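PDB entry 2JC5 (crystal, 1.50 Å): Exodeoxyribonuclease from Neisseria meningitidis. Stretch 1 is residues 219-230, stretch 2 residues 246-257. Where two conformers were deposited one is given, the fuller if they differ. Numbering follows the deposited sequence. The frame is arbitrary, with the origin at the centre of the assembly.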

ATOM      1  N   ARG A 219       3.864   9.705  -6.420  1.00  4.88           N
ATOM      2  CA  ARG A 219       4.285   8.568  -5.610  1.00  4.87           C
ATOM      3  C   ARG A 219       3.461   8.582  -4.318  1.00  5.47           C
ATOM      4  O   ARG A 219       3.760   9.316  -3.363  1.00  6.38           O
ATOM      5  CB  ARG A 219       5.778   8.623  -5.295  1.00  5.71           C
ATOM      6  CG  ARG A 219       6.259   7.354  -4.601  1.00  6.07           C
ATOM      7  CD  ARG A 219       7.738   7.364  -4.437  1.00  6.38           C
ATOM      8  NE  ARG A 219       8.163   8.321  -3.430  1.00  5.77           N
ATOM      9  CZ  ARG A 219       8.413   8.021  -2.161  1.00  6.91           C
ATOM     10  NH1 ARG A 219       8.282   6.764  -1.716  1.00  6.49           N
ATOM     11  NH2 ARG A 219       8.805   8.988  -1.341  1.00  7.28           N
ATOM     12  N   ILE A 220       2.379   7.811  -4.321  1.00  4.83           N
ATOM     13  CA  ILE A 220       1.475   7.727  -3.173  1.00  5.17           C
ATOM     14  C   ILE A 220       1.413   6.325  -2.552  1.00  4.97           C
ATOM     15  O   ILE A 220       0.742   6.144  -1.537  1.00  5.33           O
ATOM     16  CB  ILE A 220       0.067   8.261  -3.510  1.00  5.07           C
ATOM     17  CG1 ILE A 220      -0.539   7.503  -4.695  1.00  5.65           C
ATOM     18  CG2 ILE A 220       0.121   9.771  -3.762  1.00  6.80           C
ATOM     19  CD1 ILE A 220      -2.018   7.856  -4.973  1.00  6.71           C
ATOM     20  N   ASP A 221       2.109   5.360  -3.158  1.00  5.13           N
ATOM     21  CA  ASP A 221       2.214   3.999  -2.642  1.00  4.58           C
ATOM     22  C   ASP A 221       3.583   3.852  -2.015  1.00  4.51           C
ATOM     23  O   ASP A 221       4.573   4.359  -2.555  1.00  6.37           O
ATOM     24  CB  ASP A 221       2.019   3.000  -3.770  1.00  7.49           C
ATOM     25  CG  ASP A 221       0.641   3.117  -4.406  1.00  7.29           C
ATOM     26  OD1 ASP A 221      -0.316   2.485  -3.886  1.00  9.72           O
ATOM     27  OD2 ASP A 221       0.492   3.838  -5.423  1.00  7.55           O
ATOM     28  N   TYR A 222       3.628   3.188  -0.871  1.00  5.53           N
ATOM     29  CA  TYR A 222       4.851   3.071  -0.076  1.00  5.91           C
ATOM     30  C   TYR A 222       5.017   1.679   0.487  1.00  5.35           C
ATOM     31  O   TYR A 222       4.044   0.957   0.697  1.00  7.35           O
ATOM     32  CB  TYR A 222       4.817   3.981   1.158  1.00  7.59           C
ATOM     33  CG  TYR A 222       4.714   5.454   0.947  1.00  7.49           C
ATOM     34  CD1 TYR A 222       3.500   6.047   0.615  1.00  7.46           C
ATOM     35  CD2 TYR A 222       5.811   6.280   1.124  1.00  7.71           C
ATOM     36  CE1 TYR A 222       3.406   7.398   0.431  1.00  7.85           C
ATOM     37  CE2 TYR A 222       5.710   7.639   0.956  1.00  7.61           C
ATOM     38  CZ  TYR A 222       4.498   8.198   0.621  1.00  6.75           C
ATOM     39  OH  TYR A 222       4.407   9.569   0.483  1.00  8.80           O
ATOM     40  N   GLN A 223       6.259   1.351   0.814  1.00  5.27           N
ATOM     41  CA  GLN A 223       6.572   0.338   1.828  1.00  6.03           C
ATOM     42  C   GLN A 223       7.297   1.058   2.952  1.00  5.65           C
ATOM     43  O   GLN A 223       8.407   1.533   2.762  1.00  7.32           O
ATOM     44  CB  GLN A 223       7.405  -0.798   1.219  1.00  5.88           C
ATOM     45  CG  GLN A 223       6.621  -1.586   0.169  1.00  6.91           C
ATOM     46  CD  GLN A 223       7.203  -2.958  -0.211  1.00  4.99           C
ATOM     47  OE1 GLN A 223       7.984  -3.576   0.518  1.00  6.96           O
ATOM     48  NE2 GLN A 223       6.785  -3.445  -1.362  1.00  6.38           N
ATOM     49  N   MET A 224       6.617   1.217   4.086  1.00  5.94           N
ATOM     50  CA  MET A 224       7.222   1.811   5.279  1.00  6.11           C
ATOM     51  C   MET A 224       7.756   0.684   6.150  1.00  6.82           C
ATOM     52  O   MET A 224       7.017  -0.243   6.457  1.00  5.85           O
ATOM     53  CB  MET A 224       6.212   2.628   6.085  1.00  7.51           C
ATOM     54  CG  MET A 224       5.712   3.876   5.375  1.00  8.82           C
ATOM     55  SD  MET A 224       7.013   5.136   5.269  1.00 10.39           S
ATOM     56  CE  MET A 224       6.011   6.566   4.855  1.00  9.40           C
ATOM     57  N   VAL A 225       9.027   0.759   6.543  1.00  5.96           N
ATOM     58  CA  VAL A 225       9.722  -0.392   7.117  1.00  5.09           C
ATOM     59  C   VAL A 225      10.418  -0.028   8.433  1.00  6.89           C
ATOM     60  O   VAL A 225      10.930   1.084   8.601  1.00  6.47           O
ATOM     61  CB  VAL A 225      10.743  -0.950   6.079  1.00  6.01           C
ATOM     62  CG1 VAL A 225      11.373  -2.255   6.544  1.00  7.11           C
ATOM     63  CG2 VAL A 225      10.061  -1.169   4.719  1.00  8.00           C
ATOM     64  N   THR A 226      10.455  -0.987   9.354  1.00  6.42           N
ATOM     65  CA  THR A 226      11.199  -0.870  10.618  1.00  6.45           C
ATOM     66  C   THR A 226      12.710  -0.885  10.349  1.00  8.40           C
ATOM     67  O   THR A 226      13.133  -1.297   9.276  1.00  8.22           O
ATOM     68  CB  THR A 226      10.784  -1.999  11.556  1.00  6.91           C
ATOM     69  OG1 THR A 226      10.790  -3.238  10.844  1.00  8.09           O
ATOM     70  CG2 THR A 226       9.395  -1.717  12.097  1.00  7.63           C
ATOM     71  N   PRO A 227      13.517  -0.381  11.306  1.00  8.72           N
ATOM     72  CA  PRO A 227      14.935  -0.123  11.008  1.00  9.15           C
ATOM     73  C   PRO A 227      15.804  -1.307  10.591  1.00  9.18           C
ATOM     74  O   PRO A 227      16.522  -1.200   9.586  1.00  9.70           O
ATOM     75  CB  PRO A 227      15.458   0.517  12.303  1.00 10.73           C
ATOM     76  CG  PRO A 227      14.289   0.921  13.059  1.00 12.24           C
ATOM     77  CD  PRO A 227      13.131   0.112  12.638  1.00 10.92           C
ATOM     78  N   GLU A 228      15.738  -2.435  11.292  1.00  8.93           N
ATOM     79  CA  GLU A 228      16.676  -3.510  10.980  1.00 10.40           C
ATOM     80  C   GLU A 228      16.325  -4.130   9.646  1.00  9.37           C
ATOM     81  O   GLU A 228      17.203  -4.428   8.832  1.00 10.81           O
ATOM     82  CB  GLU A 228      16.736  -4.535  12.108  1.00 10.93           C
ATOM     83  CG  GLU A 228      17.385  -3.899  13.340  1.00 11.86           C
ATOM     84  CD  GLU A 228      17.271  -4.695  14.611  0.50 10.97           C
ATOM     85  OE1 GLU A 228      16.150  -4.853  15.125  0.50 11.25           O
ATOM     86  OE2 GLU A 228      18.328  -5.130  15.132  0.50 10.96           O
ATOM     87  N   LEU A 229      15.034  -4.273   9.384  1.00  8.87           N
ATOM     88  CA  LEU A 229      14.612  -4.816   8.097  1.00  7.90           C
ATOM     89  C   LEU A 229      14.907  -3.842   6.941  1.00  8.38           C
ATOM     90  O   LEU A 229      15.249  -4.270   5.835  1.00  8.26           O
ATOM     91  CB  LEU A 229      13.124  -5.190   8.126  1.00  7.39           C
ATOM     92  CG  LEU A 229      12.507  -5.770   6.840  1.00  8.18           C
ATOM     93  CD1 LEU A 229      13.244  -6.975   6.300  1.00  8.99           C
ATOM     94  CD2 LEU A 229      11.042  -6.121   7.112  1.00  7.72           C
ATOM     95  N   ALA A 230      14.781  -2.538   7.190  1.00  7.28           N
ATOM     96  CA  ALA A 230      15.099  -1.537   6.163  1.00  8.56           C
ATOM     97  C   ALA A 230      16.548  -1.691   5.702  1.00  8.65           C
ATOM     98  O   ALA A 230      16.839  -1.552   4.525  1.00  8.72           O
ATOM     99  CB  ALA A 230      14.840  -0.130   6.665  1.00  7.43           C
ATOM    100  N   ASP A 246      -4.652   1.920 -12.373  1.00  5.91           N
ATOM    101  CA  ASP A 246      -4.124   3.297 -12.433  1.00  5.50           C
ATOM    102  C   ASP A 246      -2.864   3.472 -11.593  1.00  6.32           C
ATOM    103  O   ASP A 246      -2.133   4.432 -11.809  1.00  6.97           O
ATOM    104  CB  ASP A 246      -5.175   4.380 -12.112  1.00  7.57           C
ATOM    105  CG  ASP A 246      -5.905   4.164 -10.823  1.00  8.82           C
ATOM    106  OD1 ASP A 246      -5.805   3.088 -10.208  1.00  8.80           O
ATOM    107  OD2 ASP A 246      -6.602   5.118 -10.448  1.00 10.54           O
ATOM    108  N   HIS A 247      -2.597   2.528 -10.685  1.00  6.49           N
ATOM    109  CA  HIS A 247      -1.326   2.473  -9.977  1.00  5.37           C
ATOM    110  C   HIS A 247      -0.429   1.432 -10.616  1.00  7.00           C
ATOM    111  O   HIS A 247      -0.909   0.531 -11.316  1.00 10.11           O
ATOM    112  CB  HIS A 247      -1.506   2.033  -8.529  1.00  5.83           C
ATOM    113  CG  HIS A 247      -2.345   2.948  -7.698  1.00  6.12           C
ATOM    114  ND1 HIS A 247      -1.832   3.718  -6.668  1.00  6.28           N
ATOM    115  CD2 HIS A 247      -3.666   3.231  -7.751  1.00  6.08           C
ATOM    116  CE1 HIS A 247      -2.811   4.409  -6.111  1.00  7.80           C
ATOM    117  NE2 HIS A 247      -3.935   4.132  -6.746  1.00  7.80           N
ATOM    118  N   ALA A 248       0.874   1.567 -10.368  1.00  5.36           N
ATOM    119  CA  ALA A 248       1.859   0.528 -10.699  1.00  5.28           C
ATOM    120  C   ALA A 248       2.279  -0.227  -9.434  1.00  5.20           C
ATOM    121  O   ALA A 248       2.414   0.379  -8.368  1.00  7.93           O
ATOM    122  CB  ALA A 248       3.088   1.159 -11.363  1.00  7.44           C
ATOM    123  N   PRO A 249       2.519  -1.549  -9.539  1.00  4.83           N
ATOM    124  CA  PRO A 249       3.037  -2.284  -8.380  1.00  5.82           C
ATOM    125  C   PRO A 249       4.394  -1.797  -7.921  1.00  5.24           C
ATOM    126  O   PRO A 249       5.264  -1.517  -8.742  1.00  7.44           O
ATOM    127  CB  PRO A 249       3.132  -3.726  -8.890  1.00  6.63           C
ATOM    128  CG  PRO A 249       2.141  -3.785  -9.974  1.00  6.32           C
ATOM    129  CD  PRO A 249       2.236  -2.448 -10.660  1.00  6.16           C
ATOM    130  N   LEU A 250       4.551  -1.699  -6.606  1.00  5.48           N
ATOM    131  CA  LEU A 250       5.798  -1.337  -5.956  1.00  6.43           C
ATOM    132  C   LEU A 250       6.424  -2.592  -5.377  1.00  5.58           C
ATOM    133  O   LEU A 250       5.847  -3.233  -4.514  1.00  5.48           O
ATOM    134  CB  LEU A 250       5.529  -0.307  -4.857  1.00  7.40           C
ATOM    135  CG  LEU A 250       6.686   0.071  -3.939  1.00  6.20           C
ATOM    136  CD1 LEU A 250       7.848   0.716  -4.727  1.00  8.88           C
ATOM    137  CD2 LEU A 250       6.175   0.953  -2.816  1.00  8.10           C
ATOM    138  N   VAL A 251       7.596  -2.961  -5.908  1.00  5.38           N
ATOM    139  CA  VAL A 251       8.244  -4.212  -5.561  1.00  6.58           C
ATOM    140  C   VAL A 251       9.516  -3.927  -4.791  1.00  7.22           C
ATOM    141  O   VAL A 251      10.352  -3.154  -5.252  1.00  7.86           O
ATOM    142  CB  VAL A 251       8.612  -4.981  -6.844  1.00  6.15           C
ATOM    143  CG1 VAL A 251       9.258  -6.348  -6.496  1.00  8.57           C
ATOM    144  CG2 VAL A 251       7.398  -5.125  -7.779  1.00  8.49           C
ATOM    145  N   VAL A 252       9.691  -4.568  -3.642  1.00  7.15           N
ATOM    146  CA  VAL A 252      10.934  -4.411  -2.855  1.00  7.06           C
ATOM    147  C   VAL A 252      11.452  -5.792  -2.505  1.00  6.39           C
ATOM    148  O   VAL A 252      10.665  -6.672  -2.146  1.00  6.64           O
ATOM    149  CB  VAL A 252      10.740  -3.579  -1.578  1.00  8.12           C
ATOM    150  CG1 VAL A 252      12.083  -3.351  -0.861  1.00  8.39           C
ATOM    151  CG2 VAL A 252      10.087  -2.227  -1.912  1.00  8.59           C
ATOM    152  N   GLU A 253      12.772  -5.967  -2.621  1.00  7.30           N
ATOM    153  CA  GLU A 253      13.445  -7.215  -2.284  1.00  8.57           C
ATOM    154  C   GLU A 253      14.266  -7.014  -1.026  1.00  8.14           C
ATOM    155  O   GLU A 253      15.078  -6.093  -0.970  1.00  7.76           O
ATOM    156  CB  GLU A 253      14.342  -7.646  -3.452  1.00 10.33           C
ATOM    157  CG  GLU A 253      13.524  -8.032  -4.658  1.00 14.21           C
ATOM    158  CD  GLU A 253      14.347  -8.403  -5.858  0.50 14.54           C
ATOM    159  OE1 GLU A 253      15.153  -9.353  -5.752  0.50 18.30           O
ATOM    160  OE2 GLU A 253      14.158  -7.756  -6.914  0.50 18.67           O
ATOM    161  N   TYR A 254      14.048  -7.884  -0.035  1.00  7.44           N
ATOM    162  CA  TYR A 254      14.726  -7.822   1.250  1.00  7.69           C
ATOM    163  C   TYR A 254      15.564  -9.077   1.464  1.00  8.12           C
ATOM    164  O   TYR A 254      15.122 -10.181   1.194  1.00  8.78           O
ATOM    165  CB  TYR A 254      13.699  -7.738   2.385  1.00  7.22           C
ATOM    166  CG  TYR A 254      12.777  -6.540   2.302  1.00  7.09           C
ATOM    167  CD1 TYR A 254      11.578  -6.614   1.597  1.00  7.52           C
ATOM    168  CD2 TYR A 254      13.083  -5.354   2.961  1.00  6.71           C
ATOM    169  CE1 TYR A 254      10.732  -5.520   1.517  1.00  7.15           C
ATOM    170  CE2 TYR A 254      12.247  -4.266   2.894  1.00  7.80           C
ATOM    171  CZ  TYR A 254      11.075  -4.343   2.170  1.00  6.98           C
ATOM    172  OH  TYR A 254      10.236  -3.259   2.086  1.00  7.06           O
ATOM    173  N   ASP A 255      16.785  -8.897   1.952  1.00  7.54           N
ATOM    174  CA  ASP A 255      17.633 -10.031   2.327  1.00  9.09           C
ATOM    175  C   ASP A 255      17.207 -10.484   3.714  1.00  9.67           C
ATOM    176  O   ASP A 255      17.829 -10.126   4.710  1.00  9.92           O
ATOM    177  CB  ASP A 255      19.092  -9.612   2.306  1.00  9.15           C
ATOM    178  CG  ASP A 255      20.021 -10.729   2.659  1.00 10.61           C
ATOM    179  OD1 ASP A 255      19.559 -11.881   2.661  1.00 12.74           O
ATOM    180  OD2 ASP A 255      21.214 -10.444   2.922  1.00 10.62           O
ATOM    181  N   TYR A 256      16.125 -11.260   3.756  1.00  8.52           N
ATOM    182  CA  TYR A 256      15.422 -11.584   4.996  1.00  9.00           C
ATOM    183  C   TYR A 256      14.595 -12.857   4.843  1.00  9.12           C
ATOM    184  O   TYR A 256      14.061 -13.141   3.774  1.00 10.35           O
ATOM    185  CB  TYR A 256      14.510 -10.432   5.380  1.00  8.56           C
ATOM    186  CG  TYR A 256      13.772 -10.598   6.680  1.00  8.86           C
ATOM    187  CD1 TYR A 256      14.318 -10.171   7.880  1.00  9.21           C
ATOM    188  CD2 TYR A 256      12.523 -11.198   6.713  1.00  8.32           C
ATOM    189  CE1 TYR A 256      13.633 -10.318   9.076  1.00  9.71           C
ATOM    190  CE2 TYR A 256      11.840 -11.331   7.887  1.00 10.07           C
ATOM    191  CZ  TYR A 256      12.397 -10.896   9.075  1.00  8.21           C
ATOM    192  OH  TYR A 256      11.695 -11.055  10.257  1.00 10.54           O
ATOM    193  N   ALA A 257      14.543 -13.628   5.925  1.00 10.06           N
ATOM    194  CA  ALA A 257      13.595 -14.722   6.097  1.00  9.54           C
ATOM    195  C   ALA A 257      13.141 -14.774   7.546  1.00  9.56           C
ATOM    196  O   ALA A 257      13.863 -14.345   8.446  1.00 10.84           O
ATOM    197  CB  ALA A 257      14.233 -16.037   5.698  1.00  9.60           C
TER

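How do two strands whose axes come no closer than 8.1 Å make contact at all? They run in roughly the same direction, 26° apart, and no backbone hydrogen bond links them; side chains fill the space between. D221, Q223 and V225 on one strand and L250, V252 and Y254 on the other point toward the opposing stretch, while Y222, M224, V251 and E253 point away, the alternation expected of extended chains.

What is the shortest hydrogen bond across the contact? It runs from H247 ND1 to D221 OD2, 2.6 Å long and nearly straight, with an N-H...acceptor angle of 161°. The carboxylate oxygen lies at the edge of the imidazole, near its plane, where the ND1 hydrogen is directed. The bond holds that edge of the ring against D221.

What does the amide of Q223 do? Both its ends are used in hydrogen bonds. Y254 OH donates to Q223 OE1 at 2.8 Å, and Q223 NE2 makes a weak bond to L250 O, 3.3 Å long with an N-H...acceptor angle of only 124°. NE2 is also bonded elsewhere in the structure. Beside these polar ends, Q223 CD packs 3.4 Å from V252 CG2.

Where is the contact apolar? L250 CD2 reaches the first strand's backbone, 3.6 Å from Y222 C, and also lies 3.9 Å from Q223 CG. Further along, L229 in the helix touches two tyrosines with one methyl: its CD1 is 3.7 Å from Y254 CD2 and 3.7 Å from Y256 CG. V225 CG2 lies 3.4 Å from Y254 OH and 4.2 Å from Y254 CZ, so the hydroxyl that bonds Q223 also touches an aliphatic group. Near the histidine, I220 CD1 approaches H247 CE1 at 3.7 Å.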